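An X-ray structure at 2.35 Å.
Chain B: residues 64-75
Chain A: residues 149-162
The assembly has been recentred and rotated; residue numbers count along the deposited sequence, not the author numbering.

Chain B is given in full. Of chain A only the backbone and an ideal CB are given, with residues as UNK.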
# COMPACT_ATOMS: atom_id res chain seq x y z
N LYS B 64 -12.43 4.49 15.91
CA LYS B 64 -13.08 4.58 17.22
C LYS B 64 -13.83 5.90 17.30
O LYS B 64 -14.97 5.94 17.76
CB LYS B 64 -12.04 4.45 18.36
CG LYS B 64 -12.64 4.45 19.75
CD LYS B 64 -11.61 3.96 20.74
CE LYS B 64 -12.19 3.93 22.12
NZ LYS B 64 -11.23 3.36 23.11
N PHE B 65 -13.19 6.98 16.83
CA PHE B 65 -13.79 8.31 16.83
C PHE B 65 -15.03 8.34 15.92
O PHE B 65 -16.05 8.89 16.33
CB PHE B 65 -12.75 9.37 16.40
CG PHE B 65 -13.34 10.75 16.29
CD1 PHE B 65 -13.52 11.53 17.42
CD2 PHE B 65 -13.75 11.25 15.06
CE1 PHE B 65 -14.11 12.79 17.33
CE2 PHE B 65 -14.34 12.51 14.97
CZ PHE B 65 -14.53 13.27 16.10
N ILE B 66 -14.94 7.77 14.70
CA ILE B 66 -16.05 7.77 13.74
C ILE B 66 -17.22 6.91 14.28
O ILE B 66 -18.38 7.18 13.96
CB ILE B 66 -15.58 7.35 12.30
CG1 ILE B 66 -14.42 8.26 11.78
CG2 ILE B 66 -16.74 7.32 11.28
CD1 ILE B 66 -14.68 9.83 11.77
N GLN B 67 -16.91 5.94 15.16
CA GLN B 67 -17.91 5.07 15.79
C GLN B 67 -18.88 5.90 16.61
O GLN B 67 -20.07 5.60 16.59
CB GLN B 67 -17.24 3.98 16.63
CG GLN B 67 -18.20 2.90 17.18
CD GLN B 67 -19.04 2.23 16.12
OE1 GLN B 67 -18.60 1.95 15.01
NE2 GLN B 67 -20.29 1.93 16.46
N SER B 68 -18.40 6.99 17.25
CA SER B 68 -19.21 7.92 18.05
C SER B 68 -20.29 8.62 17.20
O SER B 68 -21.40 8.84 17.68
CB SER B 68 -18.32 8.96 18.73
OG SER B 68 -17.81 9.94 17.84
N ILE B 69 -19.95 8.96 15.94
CA ILE B 69 -20.85 9.61 14.98
C ILE B 69 -21.83 8.55 14.44
O ILE B 69 -23.01 8.85 14.23
CB ILE B 69 -20.04 10.31 13.83
CG1 ILE B 69 -18.97 11.31 14.40
CG2 ILE B 69 -20.98 10.99 12.78
CD1 ILE B 69 -17.93 11.84 13.41
N VAL B 70 -21.32 7.31 14.22
CA VAL B 70 -22.11 6.18 13.72
C VAL B 70 -23.29 5.91 14.67
O VAL B 70 -24.43 5.80 14.21
CB VAL B 70 -21.23 4.92 13.50
CG1 VAL B 70 -22.09 3.67 13.35
CG2 VAL B 70 -20.33 5.10 12.29
N GLU B 71 -23.00 5.87 15.99
CA GLU B 71 -23.96 5.63 17.06
C GLU B 71 -24.90 6.83 17.25
O GLU B 71 -26.08 6.61 17.47
CB GLU B 71 -23.23 5.30 18.37
CG GLU B 71 -22.51 3.96 18.28
CD GLU B 71 -22.01 3.33 19.57
OE1 GLU B 71 -22.69 3.47 20.62
OE2 GLU B 71 -20.98 2.62 19.51
N THR B 72 -24.39 8.07 17.12
CA THR B 72 -25.22 9.27 17.24
C THR B 72 -26.31 9.28 16.16
O THR B 72 -27.47 9.54 16.47
CB THR B 72 -24.35 10.54 17.19
OG1 THR B 72 -23.47 10.54 18.31
CG2 THR B 72 -25.18 11.82 17.19
N TYR B 73 -25.95 8.96 14.92
CA TYR B 73 -26.88 9.01 13.80
C TYR B 73 -27.45 7.65 13.40
O TYR B 73 -28.18 7.57 12.40
CB TYR B 73 -26.20 9.67 12.58
CG TYR B 73 -25.89 11.14 12.83
CD1 TYR B 73 -26.90 12.10 12.79
CD2 TYR B 73 -24.62 11.54 13.20
CE1 TYR B 73 -26.63 13.44 13.08
CE2 TYR B 73 -24.33 12.88 13.48
CZ TYR B 73 -25.34 13.83 13.42
OH TYR B 73 -25.06 15.14 13.73
N LYS B 74 -27.15 6.58 14.18
CA LYS B 74 -27.62 5.21 13.93
C LYS B 74 -27.34 4.84 12.46
O LYS B 74 -28.25 4.46 11.71
CB LYS B 74 -29.12 5.04 14.30
CG LYS B 74 -29.46 5.28 15.77
CD LYS B 74 -30.96 5.39 15.94
CE LYS B 74 -31.35 5.74 17.35
NZ LYS B 74 -32.78 6.16 17.43
N ILE B 75 -26.08 5.02 12.03
CA ILE B 75 -25.64 4.75 10.67
C ILE B 75 -25.50 3.22 10.50
O ILE B 75 -24.84 2.60 11.34
CB ILE B 75 -24.34 5.54 10.34
CG1 ILE B 75 -24.65 7.06 10.22
CG2 ILE B 75 -23.64 5.00 9.07
CD1 ILE B 75 -23.45 7.98 10.32
N UNK A 149 -18.04 13.25 6.07
CA UNK A 149 -18.75 12.28 5.25
C UNK A 149 -19.83 11.54 6.07
O UNK A 149 -20.95 11.38 5.59
CB UNK A 149 -17.76 11.28 4.65
N UNK A 150 -19.49 11.10 7.29
CA UNK A 150 -20.42 10.36 8.14
C UNK A 150 -21.48 11.25 8.75
O UNK A 150 -22.64 10.85 8.77
CB UNK A 150 -19.66 9.64 9.25
N UNK A 151 -21.09 12.44 9.23
CA UNK A 151 -22.00 13.41 9.83
C UNK A 151 -23.04 13.86 8.79
O UNK A 151 -24.22 13.90 9.11
CB UNK A 151 -21.22 14.61 10.37
N UNK A 152 -22.60 14.08 7.54
CA UNK A 152 -23.47 14.48 6.43
C UNK A 152 -24.47 13.37 6.09
O UNK A 152 -25.67 13.65 6.00
CB UNK A 152 -22.63 14.83 5.20
N UNK A 153 -23.98 12.13 5.94
CA UNK A 153 -24.80 10.97 5.64
C UNK A 153 -25.80 10.69 6.77
O UNK A 153 -26.96 10.36 6.49
CB UNK A 153 -23.91 9.75 5.40
N UNK A 154 -25.35 10.87 8.02
CA UNK A 154 -26.19 10.69 9.21
C UNK A 154 -27.34 11.68 9.29
O UNK A 154 -28.49 11.28 9.48
CB UNK A 154 -25.33 10.81 10.47
N UNK A 155 -27.02 12.99 9.14
CA UNK A 155 -27.98 14.10 9.15
C UNK A 155 -29.04 13.89 8.06
O UNK A 155 -30.23 14.04 8.34
CB UNK A 155 -27.26 15.44 8.95
N UNK A 156 -28.61 13.49 6.83
CA UNK A 156 -29.50 13.24 5.68
C UNK A 156 -30.38 12.02 5.95
O UNK A 156 -31.52 12.01 5.50
CB UNK A 156 -28.69 13.03 4.40
N UNK A 157 -29.87 11.03 6.72
CA UNK A 157 -30.64 9.85 7.12
C UNK A 157 -31.76 10.24 8.10
O UNK A 157 -32.88 9.78 7.90
CB UNK A 157 -29.72 8.80 7.75
N UNK A 158 -31.48 11.11 9.10
CA UNK A 158 -32.46 11.58 10.10
C UNK A 158 -33.60 12.36 9.44
O UNK A 158 -34.76 12.17 9.80
CB UNK A 158 -31.77 12.46 11.15
N UNK A 159 -33.25 13.21 8.47
CA UNK A 159 -34.16 14.02 7.68
C UNK A 159 -35.02 13.12 6.80
O UNK A 159 -36.23 13.32 6.75
CB UNK A 159 -33.39 15.03 6.83
N UNK A 160 -34.41 12.09 6.15
CA UNK A 160 -35.18 11.15 5.34
C UNK A 160 -36.14 10.32 6.24
O UNK A 160 -37.25 10.01 5.81
CB UNK A 160 -34.24 10.23 4.56
N UNK A 161 -35.71 10.01 7.49
CA UNK A 161 -36.51 9.26 8.47
C UNK A 161 -37.71 10.09 8.96
O UNK A 161 -38.81 9.54 9.06
CB UNK A 161 -35.64 8.85 9.66
N UNK A 162 -37.51 11.40 9.27
CA UNK A 162 -38.56 12.31 9.75
C UNK A 162 -39.61 12.56 8.65
O UNK A 162 -40.80 12.68 8.95
CB UNK A 162 -37.95 13.64 10.21

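The chain A segment is helical and nearly parallel to helix 64-72 of chain B, at 8° and a closest axial approach of 9.5 Å. Position 149 has nothing of chain B within 5.5 Å of its ideal CB; it is Glu A149.

Position 150 points toward chain B. Its ideal CB lies 4.0 Å from Ile B69 CG2 and 4.2 Å from Ile B66 CG2, with Val B70 and Ile B75 also at hand. So greasy a setting suits Leu, Ile, Met or Phe. The residue is Phe A150, whose flat ring offers a face to a methyl group: Ile B66 CG2 sits 3.5 Å from the ring centroid, almost on the normal, while Val B70 CG2 packs 3.7 Å from Phe A150 CD2.

Position 151 points sideways, its ideal CB 4.4 Å from Ile B69 CG2 and 4.7 Å from Tyr B73 CE2. A long chain with an aliphatic stem, such as Lys, Arg, Met or Gln, could run along this flank. Arg A151 does so: its CG lies 3.8 Å from Tyr B73 OH, and its NH2 reaches 3.4 Å from Ile B69 CD1.

Position 152 points away and tolerates polar residues; it is Glu A152. Position 153 points sideways, with Ile B75 CD1 5.2 Å from its ideal CB, so many medium-sized side chains would fit. His A153 brings CD2 to 4.4 Å from Ile B75 CG2.

Position 154 is decisive. Its ideal CB would lie 2.4 Å from Tyr B73 CG, a clash, so even Ala is excluded although the backbone angles are ordinarily helical. Gly A154 lets Tyr B73 CB approach its CA to 3.5 Å.

Position 155 flanks the tyrosine ring, where a polar side chain could approach the hydroxyl. Glu A155 OE2 stops 3.6 Å from Tyr B73 OH. Position 156, out of reach, is Met A156.

Position 157 points toward chain B at some distance, favouring an extended apolar group; Leu A157 CD1 lies 4.4 Å from Ile B75 CG1. Position 158 points toward chain B, its ideal CB 5.2 Å from Tyr B73 CD1, so a medium-sized side chain, polar or apolar, could lie beside the ring; in Asn A158, ND2 is 4.1 Å from Tyr B73 CD1.

Position 161 points toward chain B, but only a long side chain can span the gap to the two carbonyls Tyr B73 O and Lys B74 O. Donors are needed, so Arg or Lys suits. Arg A161 serves both: NH1 donates to Tyr B73 O (3.0 Å) and NH2 to Lys B74 O (2.9 Å), both acceptors lying near the guanidinium plane. Positions 159, 160 and 162, out of reach, are Gln A159, Lys A160 and Lys A162.

Chain A 149-162: EFREHGEMLNQKRK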
# COMPACT_ATOMS: atom_id res chain seq x y z
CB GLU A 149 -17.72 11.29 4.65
CG GLU A 149 -18.32 10.26 3.71
CD GLU A 149 -17.43 9.11 3.26
OE1 GLU A 149 -16.83 8.43 4.12
OE2 GLU A 149 -17.39 8.86 2.03
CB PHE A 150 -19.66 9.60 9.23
CG PHE A 150 -19.15 8.27 8.75
CD1 PHE A 150 -18.07 8.19 7.87
CD2 PHE A 150 -19.73 7.08 9.19
CE1 PHE A 150 -17.60 6.96 7.42
CE2 PHE A 150 -19.24 5.85 8.75
CZ PHE A 150 -18.17 5.80 7.88
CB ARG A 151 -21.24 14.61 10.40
CG ARG A 151 -21.94 15.27 11.58
CD ARG A 151 -21.03 16.15 12.43
NE ARG A 151 -19.87 15.45 12.99
CZ ARG A 151 -18.64 15.96 13.05
NH1 ARG A 151 -18.39 17.18 12.60
NH2 ARG A 151 -17.65 15.26 13.60
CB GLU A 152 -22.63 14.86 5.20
CG GLU A 152 -23.43 15.30 3.98
CD GLU A 152 -24.36 16.48 4.14
OE1 GLU A 152 -24.08 17.39 4.96
OE2 GLU A 152 -25.35 16.52 3.37
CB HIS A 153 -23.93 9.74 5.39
CG HIS A 153 -24.69 8.55 4.94
ND1 HIS A 153 -25.13 8.41 3.64
CD2 HIS A 153 -25.07 7.46 5.65
CE1 HIS A 153 -25.73 7.23 3.58
NE2 HIS A 153 -25.73 6.63 4.77
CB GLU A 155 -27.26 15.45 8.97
CG GLU A 155 -26.42 15.89 10.16
CD GLU A 155 -25.37 16.97 9.94
OE1 GLU A 155 -25.28 17.52 8.82
OE2 GLU A 155 -24.64 17.29 10.91
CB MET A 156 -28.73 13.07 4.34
CG MET A 156 -28.04 14.34 3.81
SD MET A 156 -28.91 15.95 3.89
CE MET A 156 -29.70 15.94 2.42
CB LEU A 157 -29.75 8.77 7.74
CG LEU A 157 -28.99 7.87 6.78
CD1 LEU A 157 -28.10 6.90 7.54
CD2 LEU A 157 -29.93 7.15 5.80
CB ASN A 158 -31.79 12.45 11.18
CG ASN A 158 -31.25 11.67 12.37
OD1 ASN A 158 -31.13 10.44 12.36
ND2 ASN A 158 -30.91 12.40 13.42
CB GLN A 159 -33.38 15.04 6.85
CG GLN A 159 -32.80 16.17 7.70
CD GLN A 159 -31.73 16.98 7.00
OE1 GLN A 159 -31.80 17.25 5.79
NE2 GLN A 159 -30.73 17.42 7.77
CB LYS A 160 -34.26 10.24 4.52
CG LYS A 160 -33.72 10.91 3.24
CD LYS A 160 -33.59 9.94 2.05
CE LYS A 160 -32.17 9.75 1.57
NZ LYS A 160 -32.12 9.00 0.29
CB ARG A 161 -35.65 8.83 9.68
CG ARG A 161 -34.72 7.67 9.39
CD ARG A 161 -33.59 7.62 10.40
NE ARG A 161 -32.61 6.58 10.04
CZ ARG A 161 -31.45 6.37 10.66
NH1 ARG A 161 -31.10 7.14 11.69
NH2 ARG A 161 -30.64 5.40 10.26
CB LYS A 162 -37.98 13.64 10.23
CG LYS A 162 -37.27 13.55 11.59
CD LYS A 162 -36.89 14.93 12.15
CE LYS A 162 -35.75 15.64 11.44
NZ LYS A 162 -36.24 16.76 10.58
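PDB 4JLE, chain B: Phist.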